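Local structure of 2,3-dihydroxybenzoate-AMP ligase (Mycobacterium smegmatis, 5KEI) at residues 211-216 with 221-226; 336-341 with 371-376. The protein is a member of the ANL clan of AMP-binding enzymes, with a large AMP-binding region followed by a smaller C-terminal domain. All coordinates share one frame; numbering follows the deposited sequence.

Interaction 1 of 2, residues 211-216 with 221-226; sequences LVSGGT and KLIPRT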
loop_
_atom_site.group_PDB
_atom_site.type_symbol
_atom_site.label_atom_id
_atom_site.label_comp_id
_atom_site.label_asym_id
_atom_site.label_seq_id
_atom_site.Cartn_x
_atom_site.Cartn_y
_atom_site.Cartn_z
ATOM N N LEU A 211 -0.596 5.041 3.384
ATOM C CA LEU A 211 -0.671 3.583 3.270
ATOM C C LEU A 211 0.661 2.985 3.689
ATOM O O LEU A 211 1.678 3.678 3.748
ATOM C CB LEU A 211 -1.024 3.150 1.846
ATOM C CG LEU A 211 -2.335 3.661 1.240
ATOM C CD1 LEU A 211 -2.348 3.398 -0.248
ATOM C CD2 LEU A 211 -3.532 2.972 1.881
ATOM N N VAL A 212 0.635 1.698 3.998
ATOM C CA VAL A 212 1.836 0.934 4.291
ATOM C C VAL A 212 2.299 0.174 3.042
ATOM O O VAL A 212 1.494 -0.345 2.280
ATOM C CB VAL A 212 1.593 -0.043 5.464
ATOM C CG1 VAL A 212 2.797 -0.934 5.676
ATOM C CG2 VAL A 212 1.298 0.743 6.736
ATOM N N SER A 213 3.607 0.147 2.841
ATOM C CA SER A 213 4.233 -0.531 1.722
ATOM C C SER A 213 4.484 -2.009 2.028
ATOM O O SER A 213 5.083 -2.343 3.053
ATOM C CB SER A 213 5.548 0.167 1.395
ATOM O OG SER A 213 6.197 -0.461 0.313
ATOM N N GLY A 214 4.044 -2.898 1.144
ATOM C CA GLY A 214 4.249 -4.326 1.355
ATOM C C GLY A 214 5.631 -4.793 0.928
ATOM O O GLY A 214 5.754 -5.631 0.032
ATOM N N GLY A 215 6.672 -4.271 1.575
ATOM C CA GLY A 215 8.035 -4.512 1.133
ATOM C C GLY A 215 8.790 -5.681 1.755
ATOM O O GLY A 215 8.270 -6.795 1.872
ATOM N N THR A 216 10.035 -5.414 2.146
ATOM C CA THR A 216 10.940 -6.441 2.652
ATOM C C THR A 216 11.538 -6.106 4.022
ATOM O O THR A 216 11.030 -5.235 4.734
ATOM C CB THR A 216 12.097 -6.695 1.666
ATOM O OG1 THR A 216 12.877 -7.811 2.111
ATOM C CG2 THR A 216 12.988 -5.462 1.544
ATOM N N LYS A 221 7.745 1.053 4.620
ATOM C CA LYS A 221 7.683 2.480 4.343
ATOM C C LYS A 221 6.241 2.968 4.362
ATOM O O LYS A 221 5.310 2.163 4.293
ATOM C CB LYS A 221 8.364 2.789 3.007
ATOM C CG LYS A 221 9.875 2.552 3.046
ATOM C CD LYS A 221 10.470 2.379 1.658
ATOM C CE LYS A 221 11.078 0.979 1.493
ATOM N NZ LYS A 221 11.732 0.802 0.162
ATOM N N LEU A 222 6.070 4.280 4.505
ATOM C CA LEU A 222 4.754 4.892 4.448
ATOM C C LEU A 222 4.570 5.628 3.118
ATOM O O LEU A 222 5.448 6.351 2.641
ATOM C CB LEU A 222 4.530 5.847 5.631
ATOM C CG LEU A 222 4.602 5.193 7.012
ATOM C CD1 LEU A 222 4.471 6.207 8.139
ATOM C CD2 LEU A 222 3.562 4.082 7.139
ATOM N N ILE A 223 3.403 5.427 2.530
ATOM C CA ILE A 223 3.097 5.954 1.214
ATOM C C ILE A 223 2.026 7.015 1.331
ATOM O O ILE A 223 0.897 6.714 1.753
ATOM C CB ILE A 223 2.624 4.822 0.270
ATOM C CG1 ILE A 223 3.767 3.826 0.038
ATOM C CG2 ILE A 223 2.134 5.387 -1.041
ATOM C CD1 ILE A 223 3.317 2.465 -0.455
ATOM N N PRO A 224 2.362 8.264 0.970
ATOM C CA PRO A 224 1.348 9.322 1.077
ATOM C C PRO A 224 0.433 9.329 -0.149
ATOM O O PRO A 224 0.890 9.337 -1.298
ATOM C CB PRO A 224 2.180 10.599 1.172
ATOM C CG PRO A 224 3.417 10.283 0.399
ATOM C CD PRO A 224 3.661 8.791 0.525
ATOM N N ARG A 225 -0.867 9.270 0.090
ATOM C CA ARG A 225 -1.793 9.391 -1.025
ATOM C C ARG A 225 -2.540 10.686 -0.799
ATOM O O ARG A 225 -3.060 10.940 0.292
ATOM C CB ARG A 225 -2.734 8.184 -1.123
ATOM C CG ARG A 225 -2.024 6.814 -1.117
ATOM C CD ARG A 225 -1.274 6.502 -2.424
ATOM N NE ARG A 225 -2.163 6.673 -3.575
ATOM C CZ ARG A 225 -2.698 5.691 -4.295
ATOM N NH1 ARG A 225 -2.416 4.421 -4.036
ATOM N NH2 ARG A 225 -3.497 5.997 -5.299
ATOM N N THR A 226 -2.544 11.535 -1.811
ATOM C CA THR A 226 -3.226 12.806 -1.687
ATOM C C THR A 226 -4.723 12.611 -1.844
ATOM O O THR A 226 -5.175 11.569 -2.326
ATOM C CB THR A 226 -2.723 13.792 -2.725
ATOM O OG1 THR A 226 -3.087 13.322 -4.029
ATOM C CG2 THR A 226 -1.227 13.898 -2.639
#
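Leu211 and Ile223 face each other in a beta hairpin with a long connecting loop. They form a hydrogen-bonded antiparallel pair joining strands 207-212 and 222-226, at one margin of a mixed sheet. Leu211 N gives a bond of 2.8 Å to Ile223 O. Ile223 N returns one of 2.7 Å to Leu211 O, nearly straight at 168°. The next bond toward the loop runs from Ser213 N to Lys221 O, 3.0 Å. Beyond it the chain enters the glycine-rich loop that corresponds to the P-loop motif of AMP-binding enzymes, where Gly215 and Thr216 are poorly ordered.

The side chains of Leu211 and Ile223 lie on one face. The Ile223 side chain slants across toward the partner strand, and its CD1 reaches Ser213 CB at 3.7 Å. The Ser213 hydroxyl bonds to the Glu357 carboxylate. On the other face, Val212 CG2 meets Leu222 CD2 at 4.1 Å, and helix 131-141 covers both through Phe137. Leu211 also packs on the bent Arg225 side chain, chiefly on its CG. That side chain turns at chi2 and chi3, and its guanidinium is held by Asp229 and the carbonyl of Ala356. The closest atoms are Leu211 CD1 and Arg225 CG, 3.5 Å apart.

Interaction 2 of 2, residues 336-341 with 371-376; sequences PDAALV and VLENTQ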
loop_
_atom_site.group_PDB
_atom_site.type_symbol
_atom_site.label_atom_id
_atom_site.label_comp_id
_atom_site.label_asym_id
_atom_site.label_seq_id
_atom_site.Cartn_x
_atom_site.Cartn_y
_atom_site.Cartn_z
ATOM N N PRO A 336 -3.476 -21.911 -15.072
ATOM C CA PRO A 336 -4.327 -23.040 -14.651
ATOM C C PRO A 336 -5.240 -22.699 -13.464
ATOM O O PRO A 336 -6.395 -23.117 -13.444
ATOM C CB PRO A 336 -3.309 -24.130 -14.255
ATOM C CG PRO A 336 -2.110 -23.833 -15.087
ATOM C CD PRO A 336 -2.067 -22.321 -15.236
ATOM N N ASP A 337 -4.740 -21.950 -12.491
ATOM C CA ASP A 337 -5.570 -21.560 -11.349
ATOM C C ASP A 337 -6.634 -20.547 -11.763
ATOM O O ASP A 337 -7.756 -20.580 -11.257
ATOM C CB ASP A 337 -4.707 -21.002 -10.223
ATOM C CG ASP A 337 -3.794 -22.041 -9.625
ATOM O OD1 ASP A 337 -4.245 -23.195 -9.457
ATOM O OD2 ASP A 337 -2.620 -21.717 -9.333
ATOM N N ALA A 338 -6.295 -19.664 -12.698
ATOM C CA ALA A 338 -7.296 -18.783 -13.301
ATOM C C ALA A 338 -8.385 -19.610 -13.936
ATOM O O ALA A 338 -9.573 -19.292 -13.797
ATOM C CB ALA A 338 -6.677 -17.862 -14.322
ATOM N N ALA A 339 -7.972 -20.683 -14.616
ATOM C CA ALA A 339 -8.918 -21.583 -15.273
ATOM C C ALA A 339 -9.873 -22.161 -14.257
ATOM O O ALA A 339 -11.098 -22.130 -14.455
ATOM C CB ALA A 339 -8.180 -22.716 -16.018
ATOM N N LEU A 340 -9.306 -22.693 -13.175
ATOM C CA LEU A 340 -10.098 -23.293 -12.097
ATOM C C LEU A 340 -11.103 -22.302 -11.542
ATOM O O LEU A 340 -12.285 -22.604 -11.383
ATOM C CB LEU A 340 -9.204 -23.786 -10.963
ATOM C CG LEU A 340 -9.930 -24.430 -9.779
ATOM C CD1 LEU A 340 -10.582 -25.719 -10.225
ATOM C CD2 LEU A 340 -8.949 -24.701 -8.662
ATOM N N VAL A 341 -10.611 -21.105 -11.265
ATOM C CA VAL A 341 -11.437 -20.069 -10.685
ATOM C C VAL A 341 -12.635 -19.722 -11.561
ATOM O O VAL A 341 -13.750 -19.609 -11.061
ATOM C CB VAL A 341 -10.611 -18.807 -10.421
ATOM C CG1 VAL A 341 -11.523 -17.595 -10.213
ATOM C CG2 VAL A 341 -9.699 -19.038 -9.236
ATOM N N VAL A 371 -7.415 -13.388 -22.082
ATOM C CA VAL A 371 -6.861 -12.203 -21.442
ATOM C C VAL A 371 -7.069 -12.254 -19.919
ATOM O O VAL A 371 -6.169 -11.890 -19.156
ATOM C CB VAL A 371 -7.467 -10.930 -22.034
ATOM C CG1 VAL A 371 -7.101 -9.695 -21.193
ATOM C CG2 VAL A 371 -6.969 -10.756 -23.453
ATOM N N LEU A 372 -8.234 -12.737 -19.489
ATOM C CA LEU A 372 -8.529 -12.910 -18.071
ATOM C C LEU A 372 -7.604 -13.942 -17.416
ATOM O O LEU A 372 -7.271 -13.833 -16.237
ATOM C CB LEU A 372 -9.980 -13.348 -17.864
ATOM C CG LEU A 372 -11.096 -12.466 -18.413
ATOM C CD1 LEU A 372 -12.468 -13.041 -18.068
ATOM C CD2 LEU A 372 -10.964 -11.039 -17.901
ATOM N N GLU A 373 -7.187 -14.939 -18.184
ATOM C CA GLU A 373 -6.497 -16.084 -17.610
ATOM C C GLU A 373 -4.979 -16.014 -17.799
ATOM O O GLU A 373 -4.247 -16.647 -17.053
ATOM C CB GLU A 373 -7.055 -17.397 -18.195
ATOM C CG GLU A 373 -8.481 -17.707 -17.713
ATOM C CD GLU A 373 -9.048 -19.056 -18.181
ATOM O OE1 GLU A 373 -8.342 -19.817 -18.882
ATOM O OE2 GLU A 373 -10.219 -19.356 -17.839
ATOM N N ASN A 374 -4.495 -15.229 -18.756
ATOM C CA ASN A 374 -3.057 -15.225 -19.008
ATOM C C ASN A 374 -2.365 -13.879 -18.865
ATOM O O ASN A 374 -1.176 -13.769 -19.184
ATOM C CB ASN A 374 -2.765 -15.764 -20.408
ATOM C CG ASN A 374 -3.237 -17.181 -20.585
ATOM O OD1 ASN A 374 -2.507 -18.124 -20.302
ATOM N ND2 ASN A 374 -4.464 -17.341 -21.058
ATOM N N THR A 375 -3.099 -12.853 -18.429
ATOM C CA THR A 375 -2.498 -11.525 -18.251
ATOM C C THR A 375 -2.758 -10.979 -16.851
ATOM O O THR A 375 -3.658 -11.439 -16.155
ATOM C CB THR A 375 -3.020 -10.482 -19.307
ATOM O OG1 THR A 375 -4.354 -10.057 -18.983
ATOM C CG2 THR A 375 -2.998 -11.069 -20.712
ATOM N N GLN A 376 -1.973 -9.990 -16.441
ATOM C CA GLN A 376 -2.279 -9.264 -15.215
ATOM C C GLN A 376 -2.764 -7.837 -15.544
ATOM O O GLN A 376 -2.444 -6.888 -14.825
ATOM C CB GLN A 376 -1.061 -9.223 -14.278
ATOM C CG GLN A 376 -0.716 -10.549 -13.604
ATOM C CD GLN A 376 -0.328 -11.649 -14.580
ATOM O OE1 GLN A 376 0.739 -11.596 -15.217
ATOM N NE2 GLN A 376 -1.195 -12.669 -14.698
#
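Ala338 and Glu373 are where helix 335-344 and the last turn of helix 369-374 come together. Their CA atoms lie 5.1 Å apart, the nearest pair between the two segments. Segment 336-341 is helical throughout. Its backbone bonds run from Leu340 N to Pro336 O and from Val341 N to Asp337 O. Segment 371-376 leaves helical geometry at Thr375. There the hydroxyl of Thr375 turns back to its own helix, and OG1 donates to Val371 O at 2.6 Å. Thr375 N makes a weak bond to the same oxygen.

No hydrogen bond links the two segments. The small methyl of Ala338 allows the backbones to come close. Its CB rests 3.7 Å from Glu373 CA and 3.8 Å from Glu373 CG. Glu373 carries the other half of the contact. Its CG lies anti to its own carbonyl carbon (chi1 -70°), and the chain is extended from there (chi2 -176°). It therefore passes the Ala338 methyl and brings its carboxylate to Ala339. Glu373 OE2 is 3.6 Å from Ala339 CA, while Glu373 OE1 comes to 4.1 Å from Ala339 CB. The same OE2 is paired with Arg342, just past segment 336-341 on helix 335-344. This outside partner holds the carboxylate against that helix, beside the methyl contact of Ala338.

Helix 335-344 connects the adjacent parallel strands 325-328 and 349-354 in a beta-alpha-beta crossover. Ala338 packs against Leu349 and Leu333, and Val341 faces helix 303-310. Helix 369-374 is joined to strand 349-354 by Gln351. Gln351 NE2 bonds to Leu372 O, and its OE1 to the side-chain NE2 of Gln376. Gln376 OE1 bonds to Val452 N, in strand 450-455 of the four-stranded antiparallel sheet.

From the N terminus, interaction 1 comes first and closes a short loop: four residues separate its segments, and the hairpin edges the seven-stranded sheet. Interaction 2 follows in series, so the two neither nest nor cross. It closes a longer loop of 29 residues that contains strands 349-354 and 360-362, and it ties two helices beside the nine-stranded sheet. The centres of interactions 1 and 2 lie about 28 Å apart, and the nearest atoms of interactions 1 and 2 about 16 Å. An indirect tie exists through the longer loop. Ala356 and Glu357, which lie within it, accept bonds from Arg225 and Ser213 of the hairpin. The loop closed by 336-341 and 371-376 thus reaches back to 211-216 and 221-226.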